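Local coordinates for probable sugar ABC transporter, sugar-binding protein (Streptococcus pneumoniae, PDB 2W7Y), which binds the blood group A-trisaccharide and probably hands it to a sugar ABC transporter for uptake into the cell, at residues L210-L215 against V385-D390; G301-S306 against K379-V384; D61-F66 against K330-D335; E38-Y43 against P100-L105; A242-M247 against V412-K417. All blocks are in the same frame, centred on the assembly; numbering follows the deposited sequence.

Contact 1 (L210-L215 against V385-D390); sequences LFNTVL and VPTVSD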
# COMPACT_ATOMS: atom_id res chain seq x y z
N LEU A 210 -8.66 -7.10 3.38
CA LEU A 210 -9.97 -7.75 3.33
C LEU A 210 -11.06 -6.85 3.90
O LEU A 210 -12.15 -6.76 3.33
CB LEU A 210 -9.95 -9.10 4.05
CG LEU A 210 -9.23 -10.28 3.38
CD1 LEU A 210 -9.24 -11.49 4.30
CD2 LEU A 210 -9.85 -10.63 2.03
N PHE A 211 -10.77 -6.19 5.02
CA PHE A 211 -11.69 -5.21 5.63
C PHE A 211 -11.92 -4.01 4.71
O PHE A 211 -13.06 -3.60 4.49
CB PHE A 211 -11.16 -4.74 7.00
CG PHE A 211 -11.99 -3.63 7.63
CD1 PHE A 211 -13.19 -3.92 8.29
CD2 PHE A 211 -11.56 -2.31 7.57
CE1 PHE A 211 -13.95 -2.90 8.87
CE2 PHE A 211 -12.32 -1.28 8.15
CZ PHE A 211 -13.51 -1.58 8.81
N ASN A 212 -10.83 -3.46 4.18
CA ASN A 212 -10.85 -2.32 3.27
C ASN A 212 -11.75 -2.54 2.07
O ASN A 212 -12.51 -1.66 1.67
CB ASN A 212 -9.42 -2.04 2.78
CG ASN A 212 -9.17 -0.57 2.47
OD1 ASN A 212 -8.05 -0.08 2.67
ND2 ASN A 212 -10.17 0.14 1.97
N THR A 213 -11.66 -3.74 1.49
CA THR A 213 -12.38 -4.07 0.27
C THR A 213 -13.81 -4.54 0.49
O THR A 213 -14.68 -4.28 -0.35
CB THR A 213 -11.60 -5.07 -0.62
OG1 THR A 213 -11.21 -6.22 0.14
CG2 THR A 213 -10.36 -4.42 -1.19
N VAL A 214 -14.07 -5.21 1.61
CA VAL A 214 -15.43 -5.70 1.91
C VAL A 214 -16.35 -4.55 2.32
O VAL A 214 -17.56 -4.61 2.10
CB VAL A 214 -15.45 -6.88 2.94
CG1 VAL A 214 -15.28 -6.38 4.38
CG2 VAL A 214 -16.75 -7.68 2.81
N LEU A 215 -15.76 -3.51 2.89
CA LEU A 215 -16.47 -2.28 3.19
C LEU A 215 -16.92 -1.60 1.89
O LEU A 215 -18.03 -1.09 1.80
CB LEU A 215 -15.58 -1.35 4.03
CG LEU A 215 -16.21 -0.18 4.80
CD1 LEU A 215 -17.16 -0.66 5.89
CD2 LEU A 215 -15.11 0.68 5.40
N VAL A 385 -11.49 1.34 -4.04
CA VAL A 385 -11.41 2.05 -2.76
C VAL A 385 -9.99 2.54 -2.44
O VAL A 385 -9.02 1.97 -2.94
CB VAL A 385 -11.95 1.18 -1.56
CG1 VAL A 385 -13.44 0.92 -1.70
CG2 VAL A 385 -11.18 -0.13 -1.43
N PRO A 386 -9.86 3.62 -1.64
CA PRO A 386 -8.54 4.01 -1.14
C PRO A 386 -8.18 3.21 0.11
O PRO A 386 -9.04 2.53 0.67
CB PRO A 386 -8.73 5.50 -0.81
CG PRO A 386 -10.16 5.61 -0.41
CD PRO A 386 -10.92 4.54 -1.16
N THR A 387 -6.93 3.29 0.54
CA THR A 387 -6.52 2.58 1.75
C THR A 387 -7.03 3.30 2.99
O THR A 387 -7.08 4.54 3.02
CB THR A 387 -4.99 2.43 1.87
OG1 THR A 387 -4.39 3.73 1.78
CG2 THR A 387 -4.44 1.52 0.80
N VAL A 388 -7.43 2.52 3.99
CA VAL A 388 -7.77 3.02 5.33
C VAL A 388 -6.72 4.03 5.81
O VAL A 388 -7.06 5.08 6.35
CB VAL A 388 -7.93 1.86 6.35
CG1 VAL A 388 -7.86 2.36 7.79
CG2 VAL A 388 -9.22 1.09 6.11
N SER A 389 -5.45 3.69 5.59
CA SER A 389 -4.32 4.53 5.98
C SER A 389 -4.35 5.93 5.37
O SER A 389 -4.06 6.91 6.06
CB SER A 389 -3.00 3.83 5.61
OG SER A 389 -1.90 4.46 6.24
N ASP A 390 -4.69 6.02 4.09
CA ASP A 390 -4.71 7.30 3.36
C ASP A 390 -5.83 8.21 3.84
O ASP A 390 -5.62 9.41 4.06
CB ASP A 390 -4.85 7.06 1.85
CG ASP A 390 -3.52 6.78 1.17
OD1 ASP A 390 -3.52 6.62 -0.07
OD2 ASP A 390 -2.48 6.74 1.86

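Contact 2 (G301-S306 against K379-V384); sequences GVAISS and KNAKAV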
# COMPACT_ATOMS: atom_id res chain seq x y z
N GLY A 301 -15.79 -7.80 -7.23
CA GLY A 301 -15.02 -6.99 -8.17
C GLY A 301 -14.44 -5.71 -7.60
O GLY A 301 -14.38 -4.69 -8.29
N VAL A 302 -13.99 -5.77 -6.35
CA VAL A 302 -13.40 -4.61 -5.67
C VAL A 302 -11.88 -4.70 -5.66
O VAL A 302 -11.31 -5.78 -5.48
CB VAL A 302 -13.96 -4.42 -4.23
CG1 VAL A 302 -13.39 -3.18 -3.56
CG2 VAL A 302 -15.49 -4.34 -4.26
N ALA A 303 -11.22 -3.56 -5.86
CA ALA A 303 -9.76 -3.47 -5.76
C ALA A 303 -9.37 -2.22 -4.98
O ALA A 303 -10.18 -1.31 -4.78
CB ALA A 303 -9.12 -3.46 -7.14
N ILE A 304 -8.12 -2.18 -4.51
CA ILE A 304 -7.59 -1.02 -3.82
C ILE A 304 -6.83 -0.15 -4.83
O ILE A 304 -5.97 -0.64 -5.56
CB ILE A 304 -6.69 -1.42 -2.61
CG1 ILE A 304 -7.55 -2.04 -1.50
CG2 ILE A 304 -5.93 -0.21 -2.08
CD1 ILE A 304 -6.81 -2.97 -0.56
N SER A 305 -7.19 1.14 -4.88
CA SER A 305 -6.47 2.11 -5.70
C SER A 305 -6.32 3.42 -4.95
O SER A 305 -7.24 4.25 -4.92
CB SER A 305 -7.16 2.34 -7.04
OG SER A 305 -6.30 3.07 -7.91
N SER A 306 -5.16 3.59 -4.33
CA SER A 306 -4.83 4.83 -3.67
C SER A 306 -3.41 5.25 -4.02
O SER A 306 -2.72 4.57 -4.79
CB SER A 306 -5.04 4.72 -2.16
OG SER A 306 -4.20 3.73 -1.62
N LYS A 379 -7.56 -1.37 -12.59
CA LYS A 379 -8.12 -0.30 -13.45
C LYS A 379 -9.51 -0.63 -13.99
O LYS A 379 -10.27 0.28 -14.34
CB LYS A 379 -7.17 -0.01 -14.62
CG LYS A 379 -5.94 0.80 -14.25
CD LYS A 379 -5.07 1.07 -15.48
CE LYS A 379 -3.99 2.10 -15.20
NZ LYS A 379 -4.56 3.44 -14.85
N ASN A 380 -9.84 -1.92 -14.04
CA ASN A 380 -11.13 -2.38 -14.59
C ASN A 380 -12.03 -3.03 -13.53
O ASN A 380 -12.99 -3.73 -13.87
CB ASN A 380 -10.90 -3.32 -15.78
CG ASN A 380 -10.35 -2.59 -16.99
OD1 ASN A 380 -11.11 -2.03 -17.79
ND2 ASN A 380 -9.03 -2.60 -17.14
N ALA A 381 -11.72 -2.78 -12.27
CA ALA A 381 -12.54 -3.22 -11.14
C ALA A 381 -13.91 -2.54 -11.18
O ALA A 381 -14.03 -1.40 -11.64
CB ALA A 381 -11.83 -2.92 -9.83
N LYS A 382 -14.93 -3.26 -10.71
CA LYS A 382 -16.29 -2.71 -10.61
C LYS A 382 -16.33 -1.55 -9.63
O LYS A 382 -17.03 -0.56 -9.85
CB LYS A 382 -17.27 -3.80 -10.17
CG LYS A 382 -17.50 -4.91 -11.18
CD LYS A 382 -18.47 -5.94 -10.61
CE LYS A 382 -18.33 -7.30 -11.28
NZ LYS A 382 -18.93 -8.38 -10.43
N ALA A 383 -15.58 -1.68 -8.54
CA ALA A 383 -15.45 -0.62 -7.54
C ALA A 383 -14.02 -0.54 -7.07
O ALA A 383 -13.33 -1.56 -6.96
CB ALA A 383 -16.39 -0.86 -6.37
N VAL A 384 -13.57 0.67 -6.79
CA VAL A 384 -12.22 0.87 -6.31
C VAL A 384 -12.22 1.77 -5.07
O VAL A 384 -12.92 2.80 -5.03
CB VAL A 384 -11.30 1.37 -7.48
CG1 VAL A 384 -10.98 2.86 -7.39
CG2 VAL A 384 -10.05 0.50 -7.57

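Contact 3 (D61-F66 against K330-D335); sequences DLYDKF and KYMTSD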
# COMPACT_ATOMS: atom_id res chain seq x y z
N ASP A 61 20.33 3.59 -6.82
CA ASP A 61 21.01 4.10 -8.01
C ASP A 61 20.34 5.37 -8.54
O ASP A 61 21.02 6.31 -8.95
CB ASP A 61 21.07 3.03 -9.12
CG ASP A 61 22.10 1.95 -8.83
OD1 ASP A 61 22.98 2.16 -7.97
OD2 ASP A 61 22.02 0.88 -9.47
N LEU A 62 19.01 5.38 -8.51
CA LEU A 62 18.21 6.56 -8.86
C LEU A 62 18.52 7.76 -7.97
O LEU A 62 18.58 8.89 -8.45
CB LEU A 62 16.71 6.22 -8.77
CG LEU A 62 15.85 5.97 -10.02
CD1 LEU A 62 16.58 5.22 -11.12
CD2 LEU A 62 14.55 5.25 -9.63
N TYR A 63 18.71 7.51 -6.67
CA TYR A 63 18.91 8.59 -5.69
C TYR A 63 20.28 9.27 -5.80
O TYR A 63 20.35 10.50 -5.89
CB TYR A 63 18.73 8.08 -4.25
CG TYR A 63 17.40 7.42 -3.93
CD1 TYR A 63 16.21 7.87 -4.50
CD2 TYR A 63 17.34 6.37 -3.01
CE1 TYR A 63 14.99 7.26 -4.19
CE2 TYR A 63 16.13 5.76 -2.69
CZ TYR A 63 14.96 6.22 -3.28
OH TYR A 63 13.77 5.62 -2.96
N ASP A 64 21.36 8.50 -5.78
CA ASP A 64 22.70 9.09 -5.79
C ASP A 64 23.13 9.57 -7.18
O ASP A 64 24.16 10.24 -7.32
CB ASP A 64 23.75 8.18 -5.11
CG ASP A 64 23.75 6.77 -5.65
OD1 ASP A 64 23.30 6.55 -6.79
OD2 ASP A 64 24.20 5.86 -4.91
N LYS A 65 22.33 9.22 -8.18
CA LYS A 65 22.43 9.79 -9.52
C LYS A 65 21.88 11.22 -9.52
O LYS A 65 22.39 12.09 -10.23
CB LYS A 65 21.67 8.88 -10.50
CG LYS A 65 21.24 9.47 -11.82
CD LYS A 65 20.62 8.37 -12.67
CE LYS A 65 19.41 8.85 -13.45
NZ LYS A 65 18.64 7.70 -14.02
N PHE A 66 20.84 11.45 -8.72
CA PHE A 66 20.33 12.80 -8.45
C PHE A 66 21.38 13.63 -7.69
O PHE A 66 21.57 14.81 -7.98
CB PHE A 66 19.01 12.75 -7.66
CG PHE A 66 18.49 14.10 -7.24
CD1 PHE A 66 17.65 14.82 -8.07
CD2 PHE A 66 18.84 14.64 -6.01
CE1 PHE A 66 17.16 16.07 -7.69
CE2 PHE A 66 18.36 15.89 -5.62
CZ PHE A 66 17.52 16.60 -6.46
N LYS A 330 10.41 16.58 -8.37
CA LYS A 330 10.37 16.74 -9.83
C LYS A 330 11.10 15.60 -10.54
O LYS A 330 10.62 15.06 -11.54
CB LYS A 330 10.98 18.10 -10.20
CG LYS A 330 11.25 18.34 -11.68
CD LYS A 330 10.15 19.16 -12.32
CE LYS A 330 10.67 19.95 -13.51
NZ LYS A 330 11.44 21.16 -13.09
N TYR A 331 12.28 15.25 -10.02
CA TYR A 331 13.13 14.21 -10.58
C TYR A 331 12.49 12.81 -10.48
O TYR A 331 12.40 12.09 -11.48
CB TYR A 331 14.50 14.24 -9.89
CG TYR A 331 15.40 13.07 -10.17
CD1 TYR A 331 16.20 13.03 -11.32
CD2 TYR A 331 15.49 12.00 -9.27
CE1 TYR A 331 17.05 11.95 -11.57
CE2 TYR A 331 16.33 10.92 -9.51
CZ TYR A 331 17.11 10.90 -10.66
OH TYR A 331 17.94 9.84 -10.90
N MSE A 332 12.04 12.44 -9.28
CA MSE A 332 11.46 11.12 -9.03
C MSE A 332 10.15 10.90 -9.77
O MSE A 332 9.67 9.78 -9.90
CB MSE A 332 11.23 10.91 -7.53
CG MSE A 332 12.50 10.71 -6.71
SE MSE A 332 13.66 9.26 -7.35
CE MSE A 332 12.47 7.74 -7.05
N THR A 333 9.61 12.00 -10.28
CA THR A 333 8.29 12.04 -10.87
C THR A 333 8.38 12.35 -12.38
O THR A 333 7.37 12.44 -13.09
CB THR A 333 7.40 12.99 -10.01
OG1 THR A 333 6.61 12.21 -9.10
CG2 THR A 333 6.49 13.86 -10.82
N SER A 334 9.61 12.46 -12.88
CA SER A 334 9.88 12.74 -14.29
C SER A 334 9.65 11.53 -15.20
O SER A 334 9.67 10.38 -14.74
CB SER A 334 11.31 13.27 -14.47
OG SER A 334 12.27 12.30 -14.11
N ASP A 335 9.45 11.81 -16.49
CA ASP A 335 9.18 10.79 -17.51
C ASP A 335 10.20 9.65 -17.53
O ASP A 335 9.82 8.48 -17.57
CB ASP A 335 9.10 11.44 -18.90
CG ASP A 335 7.82 12.23 -19.12
OD1 ASP A 335 6.96 12.26 -18.22
OD2 ASP A 335 7.67 12.81 -20.22

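Contact 4 (E38-Y43 against P100-L105); sequences EVLEFY and PDVIDL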
# COMPACT_ATOMS: atom_id res chain seq x y z
N GLU A 38 25.76 22.92 3.05
CA GLU A 38 24.44 22.41 3.51
C GLU A 38 24.16 20.99 3.01
O GLU A 38 24.53 20.63 1.89
CB GLU A 38 23.31 23.34 3.06
CG GLU A 38 23.16 24.59 3.91
CD GLU A 38 21.89 25.36 3.59
OE1 GLU A 38 21.80 25.93 2.48
OE2 GLU A 38 20.99 25.39 4.45
N VAL A 39 23.49 20.21 3.84
CA VAL A 39 23.17 18.81 3.52
C VAL A 39 21.66 18.56 3.62
O VAL A 39 21.04 18.83 4.66
CB VAL A 39 23.93 17.83 4.46
CG1 VAL A 39 23.53 16.38 4.18
CG2 VAL A 39 25.44 18.00 4.32
N LEU A 40 21.08 18.06 2.53
CA LEU A 40 19.69 17.64 2.52
C LEU A 40 19.61 16.13 2.75
O LEU A 40 19.96 15.33 1.87
CB LEU A 40 19.01 18.03 1.21
CG LEU A 40 17.51 17.74 1.06
CD1 LEU A 40 16.66 18.75 1.82
CD2 LEU A 40 17.11 17.71 -0.40
N GLU A 41 19.14 15.74 3.94
CA GLU A 41 19.04 14.34 4.34
C GLU A 41 17.75 13.70 3.82
O GLU A 41 16.65 14.17 4.11
CB GLU A 41 19.17 14.19 5.87
CG GLU A 41 18.03 14.83 6.68
CD GLU A 41 18.29 14.90 8.19
OE1 GLU A 41 17.36 15.28 8.94
OE2 GLU A 41 19.42 14.57 8.62
N PHE A 42 17.89 12.63 3.04
CA PHE A 42 16.74 11.94 2.47
C PHE A 42 16.61 10.52 3.01
O PHE A 42 17.45 9.66 2.74
CB PHE A 42 16.78 11.97 0.93
CG PHE A 42 15.86 10.97 0.26
CD1 PHE A 42 14.48 11.00 0.48
CD2 PHE A 42 16.38 9.99 -0.58
CE1 PHE A 42 13.63 10.08 -0.13
CE2 PHE A 42 15.54 9.06 -1.20
CZ PHE A 42 14.16 9.11 -0.97
N TYR A 43 15.54 10.27 3.77
CA TYR A 43 15.29 8.96 4.36
C TYR A 43 14.37 8.10 3.49
O TYR A 43 13.30 8.56 3.07
CB TYR A 43 14.74 9.11 5.79
CG TYR A 43 15.71 9.81 6.72
CD1 TYR A 43 15.63 11.19 6.92
CD2 TYR A 43 16.72 9.11 7.37
CE1 TYR A 43 16.52 11.85 7.76
CE2 TYR A 43 17.62 9.76 8.21
CZ TYR A 43 17.52 11.13 8.40
OH TYR A 43 18.40 11.78 9.23
N PRO A 100 11.98 15.28 9.32
CA PRO A 100 13.12 14.89 8.47
C PRO A 100 13.12 15.73 7.20
O PRO A 100 12.06 15.95 6.61
CB PRO A 100 12.83 13.42 8.15
CG PRO A 100 11.38 13.22 8.44
CD PRO A 100 11.08 14.14 9.58
N ASP A 101 14.30 16.20 6.79
CA ASP A 101 14.42 17.07 5.61
C ASP A 101 13.56 16.55 4.46
O ASP A 101 12.69 17.27 3.95
CB ASP A 101 15.88 17.21 5.18
CG ASP A 101 16.71 18.01 6.17
OD1 ASP A 101 17.95 18.00 6.01
OD2 ASP A 101 16.15 18.65 7.09
N VAL A 102 13.81 15.31 4.05
CA VAL A 102 13.02 14.62 3.03
C VAL A 102 12.83 13.19 3.51
O VAL A 102 13.79 12.56 3.97
CB VAL A 102 13.73 14.61 1.64
CG1 VAL A 102 12.87 13.89 0.59
CG2 VAL A 102 14.06 16.02 1.17
N ILE A 103 11.60 12.69 3.44
CA ILE A 103 11.35 11.27 3.70
C ILE A 103 10.42 10.67 2.66
O ILE A 103 9.42 11.28 2.30
CB ILE A 103 10.85 11.01 5.16
CG1 ILE A 103 10.78 9.50 5.46
CG2 ILE A 103 9.51 11.73 5.43
CD1 ILE A 103 10.83 9.14 6.94
N ASP A 104 10.79 9.49 2.15
CA ASP A 104 9.89 8.68 1.33
C ASP A 104 9.17 7.71 2.25
O ASP A 104 9.76 6.75 2.76
CB ASP A 104 10.64 7.94 0.21
CG ASP A 104 9.73 6.98 -0.57
OD1 ASP A 104 10.26 5.97 -1.08
OD2 ASP A 104 8.51 7.22 -0.67
N LEU A 105 7.89 7.97 2.46
CA LEU A 105 7.08 7.23 3.41
C LEU A 105 6.67 5.85 2.91
O LEU A 105 6.21 5.02 3.70
CB LEU A 105 5.85 8.06 3.81
CG LEU A 105 6.16 9.24 4.74
CD1 LEU A 105 4.91 10.07 4.95
CD2 LEU A 105 6.71 8.74 6.08
O HOH W 1 18.29 18.53 8.94

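Contact 5 (A242-M247 against V412-K417); sequences ALKMVM and VDVDQK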
# COMPACT_ATOMS: atom_id res chain seq x y z
N ALA A 242 -18.56 -5.55 8.30
CA ALA A 242 -17.27 -5.78 7.65
C ALA A 242 -16.27 -6.34 8.65
O ALA A 242 -15.64 -7.37 8.41
CB ALA A 242 -16.76 -4.48 7.03
N LEU A 243 -16.16 -5.65 9.79
CA LEU A 243 -15.33 -6.07 10.91
C LEU A 243 -15.60 -7.53 11.28
O LEU A 243 -14.67 -8.33 11.41
CB LEU A 243 -15.61 -5.15 12.10
CG LEU A 243 -14.49 -4.55 12.96
CD1 LEU A 243 -13.29 -4.06 12.14
CD2 LEU A 243 -15.07 -3.42 13.80
N LYS A 244 -16.89 -7.89 11.40
CA LYS A 244 -17.32 -9.22 11.82
C LYS A 244 -17.05 -10.32 10.79
O LYS A 244 -16.58 -11.41 11.14
CB LYS A 244 -18.80 -9.20 12.22
CG LYS A 244 -19.30 -10.49 12.85
CD LYS A 244 -20.75 -10.39 13.28
CE LYS A 244 -21.29 -11.75 13.67
NZ LYS A 244 -22.70 -11.67 14.15
N MSE A 245 -17.37 -10.03 9.52
CA MSE A 245 -17.10 -10.93 8.40
C MSE A 245 -15.63 -11.34 8.31
O MSE A 245 -15.31 -12.52 8.13
CB MSE A 245 -17.49 -10.26 7.08
CG MSE A 245 -18.95 -10.39 6.70
SE MSE A 245 -19.45 -8.90 5.55
CE MSE A 245 -20.68 -9.81 4.32
N VAL A 246 -14.74 -10.35 8.44
CA VAL A 246 -13.30 -10.55 8.28
C VAL A 246 -12.69 -11.28 9.49
O VAL A 246 -11.89 -12.20 9.32
CB VAL A 246 -12.57 -9.19 8.01
CG1 VAL A 246 -11.07 -9.37 7.90
CG2 VAL A 246 -13.11 -8.55 6.74
N MSE A 247 -13.10 -10.88 10.70
CA MSE A 247 -12.68 -11.53 11.94
C MSE A 247 -13.07 -13.00 12.02
O MSE A 247 -12.31 -13.82 12.54
CB MSE A 247 -13.24 -10.79 13.15
CG MSE A 247 -12.54 -9.48 13.45
SE MSE A 247 -13.35 -8.55 14.95
CE MSE A 247 -11.98 -7.19 15.22
N VAL A 412 -11.40 -16.09 21.29
CA VAL A 412 -12.00 -14.76 21.20
C VAL A 412 -13.39 -14.87 20.59
O VAL A 412 -13.56 -15.48 19.53
CB VAL A 412 -11.10 -13.78 20.39
CG1 VAL A 412 -11.78 -12.43 20.21
CG2 VAL A 412 -9.76 -13.59 21.07
N ASP A 413 -14.37 -14.29 21.27
CA ASP A 413 -15.72 -14.18 20.74
C ASP A 413 -15.76 -13.01 19.76
O ASP A 413 -15.40 -11.89 20.12
CB ASP A 413 -16.74 -13.97 21.87
CG ASP A 413 -18.15 -13.79 21.36
OD1 ASP A 413 -18.75 -14.77 20.87
OD2 ASP A 413 -18.68 -12.66 21.46
N VAL A 414 -16.20 -13.29 18.53
CA VAL A 414 -16.21 -12.29 17.45
C VAL A 414 -17.13 -11.10 17.75
O VAL A 414 -16.74 -9.95 17.57
CB VAL A 414 -16.56 -12.92 16.07
CG1 VAL A 414 -16.61 -11.86 14.97
CG2 VAL A 414 -15.56 -14.00 15.69
N ASP A 415 -18.34 -11.39 18.22
CA ASP A 415 -19.34 -10.36 18.52
C ASP A 415 -18.83 -9.27 19.48
O ASP A 415 -18.92 -8.08 19.17
CB ASP A 415 -20.63 -10.98 19.07
CG ASP A 415 -21.56 -11.47 17.97
OD1 ASP A 415 -21.42 -11.02 16.81
OD2 ASP A 415 -22.43 -12.31 18.26
N GLN A 416 -18.29 -9.69 20.62
CA GLN A 416 -17.80 -8.75 21.62
C GLN A 416 -16.43 -8.17 21.27
O GLN A 416 -16.06 -7.12 21.79
CB GLN A 416 -17.82 -9.36 23.03
CG GLN A 416 -16.94 -10.59 23.21
CD GLN A 416 -17.11 -11.25 24.57
OE1 GLN A 416 -16.19 -11.30 25.35
NE2 GLN A 416 -18.28 -11.75 24.83
N LYS A 417 -15.70 -8.85 20.39
CA LYS A 417 -14.47 -8.30 19.83
C LYS A 417 -14.77 -7.15 18.88
O LYS A 417 -14.08 -6.12 18.91
CB LYS A 417 -13.65 -9.38 19.12
CG LYS A 417 -12.26 -8.92 18.67
CD LYS A 417 -11.36 -8.59 19.86
CE LYS A 417 -10.05 -7.98 19.41
NZ LYS A 417 -9.13 -7.77 20.56

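Contact 1 (L210-L215 against V385-D390)
F211 comes first along helix 207-215 and gives the lighter touch. The CD2 edge of its ring meets V388 CG2, which lies near the ring plane, 4.4 Å from CD2. V388 opens helix 388-392, with T387 as its N-cap. N212 is the heart of the contact. Its chi1 of -150° carries CG away from the backbone N and across to the start of that helix. There the amide makes two bonds, one from each of its polar atoms. OD1 accepts from V388 N at 3.0 Å, with the donor tilted 35° from the carbonyl plane. ND2 donates to P386 O at 2.9 Å, closer to the line of the P386 C=O and less tilted from its plane (17°). These two bonds fix the flip of the amide and hold the turn between strand 383-385 and the helix. ND2 also lies 3.6 Å from V385 CG2, where the two side chains pass in opposite directions. T213 follows with a looser methyl contact, CG2 to V385 CG2, while its OG1 bonds back to R209 O. At the N-cap, T387 OG1 accepts from D390 N at 3.3 Å.

Contact 2 (G301-S306 against K379-V384)
The peptide groups of V302-A303 and A383-V384 are the flat groups here, joined at their edges by N-H...O bonds. V302 and A383 put their side chains on one face of the sheet, and A303 and V384 put theirs on the other. On the first face V302 CG2 looks across to A383 CB at 4.2 Å. On the second, A303 CB meets two partners, A381 CB at 3.9 Å and V384 CG2. The same CG2 reaches on to S305 CB, 3.5 Å away, so this one branch touches both A303 and S305, which lie on the same face. V378 of helix 366-379 lies against A303, S305 and V384 on this face. At the edges, A303 N donates to A383 O at 3.1 Å, and A383 N donates to G301 O at 3.3 Å. K382 N also approaches G301 O, but this bond is weak. The pairing is parallel, V302 with A383 and A303 with V384, and it adds the short strand 383-385 to strand 302-306 of the mixed sheet. G301 and V302 both face Y298 and form a G1 beta bulge, with G301 at a positive phi of 65°. A381 CB also lies 3.5 Å from G301 O. CA-H groups help as well: V302 CA points its hydrogen at A383 O, and V384 CA does so at A303 O.

Contact 3 (D61-F66 against K330-D335)
Y331 OH donates to L62 O at 2.7 Å, the hydrogen bond between the segments. It meets the oxygen in the carbonyl plane, on a lone pair. L62 O lies in helix 54-69, where it also takes a weak bond from F66 N. The phenol therefore adds a second, stronger donor to that carbonyl. A second polar group works inside 330-335. Y331 O receives both S334 N and S334 OG, the latter at 2.6 Å, where helix 319-332 ends.

Aromatic contacts form the second kind. With chi1 of 169° the Y331 ring extends away from its own backbone N and toward helix 54-69. F66 CB sits over one face of it, 4.0 Å from the ring centroid. The two rings meet obliquely, their planes 54° apart, and F66 CD1 comes within 3.5 Å of Y331 CG. F66 also makes edge-to-face contacts with F77 and F328.

The third kind is aliphatic and selenium packing. The aliphatic chain of K65 crosses the rim of Y331 at about a right angle, and its CE lies 3.1 Å from OH, near the ring plane. M332 is a selenomethionine bent at chi2 and chi3. Its CE turns to Y63 CE1 at 3.8 Å and to L62 CD2 at 4.1 Å. Its SE lies at the edge of the Y63 ring, a Met-aromatic contact.

The chemistry implies a largely apolar joint between helices 54-69 and 319-332, in which the buried phenol is satisfied by a backbone carbonyl and its ring is packed by F66.

Contact 4 (E38-Y43 against P100-L105)
F42 and V102 make the tight side of this strand pair. F42 CD1 presses on V102 CG1 at 3.3 Å, while the other branch, CG2, packs against both L40 methyls. The F42 ring also runs alongside D104, with D104 CB near the ring plane at its edge. Y43 CD1 rests on P100 CB at 3.8 Å. Parallel backbone bonds link the strands: V102 N to E41 O, Y43 N to V102 O at 2.9 Å, and D104 N to Y43 O at 2.8 Å.

The other side is looser and polar. E41 N donates almost straight to D101 OD1 at 3.3 Å, on the lone pair away from OD2. E41 CG takes the tight position between its backbone N and carbonyl carbon, chi1 65°, which lays the chain across D101. The acids come close, E41 OE1 to D101 OD2 at 4.0 Å. Salt bridges from K93 to E41 and from K321 to D101 probably offset this. A water lies 2.8 Å from D101 OD2 and bonds only weakly to E41 OE1.

Strand 39-44 lies between strands 76-81 and 102-104, with 311-313 antiparallel beyond. That 2-1-3 order, followed by a returning strand, fits the alpha/beta lobe of class II solute-binding proteins.

Contact 5 (A242-M247 against V412-K417)
D415 OD1 takes the polar bond that joins these two helices at the surface. K244 NZ reaches it at 3.0 Å in a salt bridge, on the lone pair that lies on the side of OD2. OD2 itself stays farther from the ammonium, so the grip is one-sided. K244 gets there because its chain is fully extended. Its chi1 of -172° carries CG away from the backbone N, and every later torsion is near anti. The aliphatic part does its own work on the way. K244 CG crosses V414 CG1 at about a right angle, 3.7 Å apart, and K244 CE runs beside D415 OD1 at 3.2 Å.

V414 makes the apolar centre of the contact. Its CG1 branch also meets M247 CB at 4.0 Å. M247 is a selenomethionine with an extended chain, and both its SE and CE lie 3.9 Å from K417 CG. The K417 chain then bends at chi2, and its NZ leads away to a salt bridge with E406.

Helix 414-427 starts here. D413 is its N-cap, and D413 OD2 accepts from Q416 N at 3.1 Å, a capping bond met 31° out of the carboxylate plane. D415 is exposed and K244 partly so, while M247 is buried.

V412 O, just before the cap, takes a bond from Q251 NE2 farther along helix 237-252. M247 continues onto V418 and T421 of helix 414-427 and onto A403 and L404 of helix 394-406. On its other flank helix 237-252 packs through A242 and V246 against V214 of helix 207-215.

The contacts fall into two groups, consistent with the two lobes of a solute-binding protein around its glycan. Contacts 3 and 4 probably share one lobe, their centres 14 Å apart, and touch where Y63 CE1 meets F42 CE2 at 3.5 Å. Contacts 1, 2 and 5 probably belong to the other. Contact 2 runs straight into contact 1, since strand 383-385 leads to helix 388-392. Contact 5 joins contact 1 through F211 against L243 and A242. Both groups approach the sugar: the D104 side chain is about 5 Å from the fucose, and that of T387 about 7 Å from the N-acetylgalactosamine. Contact 5 lies far from contacts 3 and 4, its centre 45 and 41 Å from theirs.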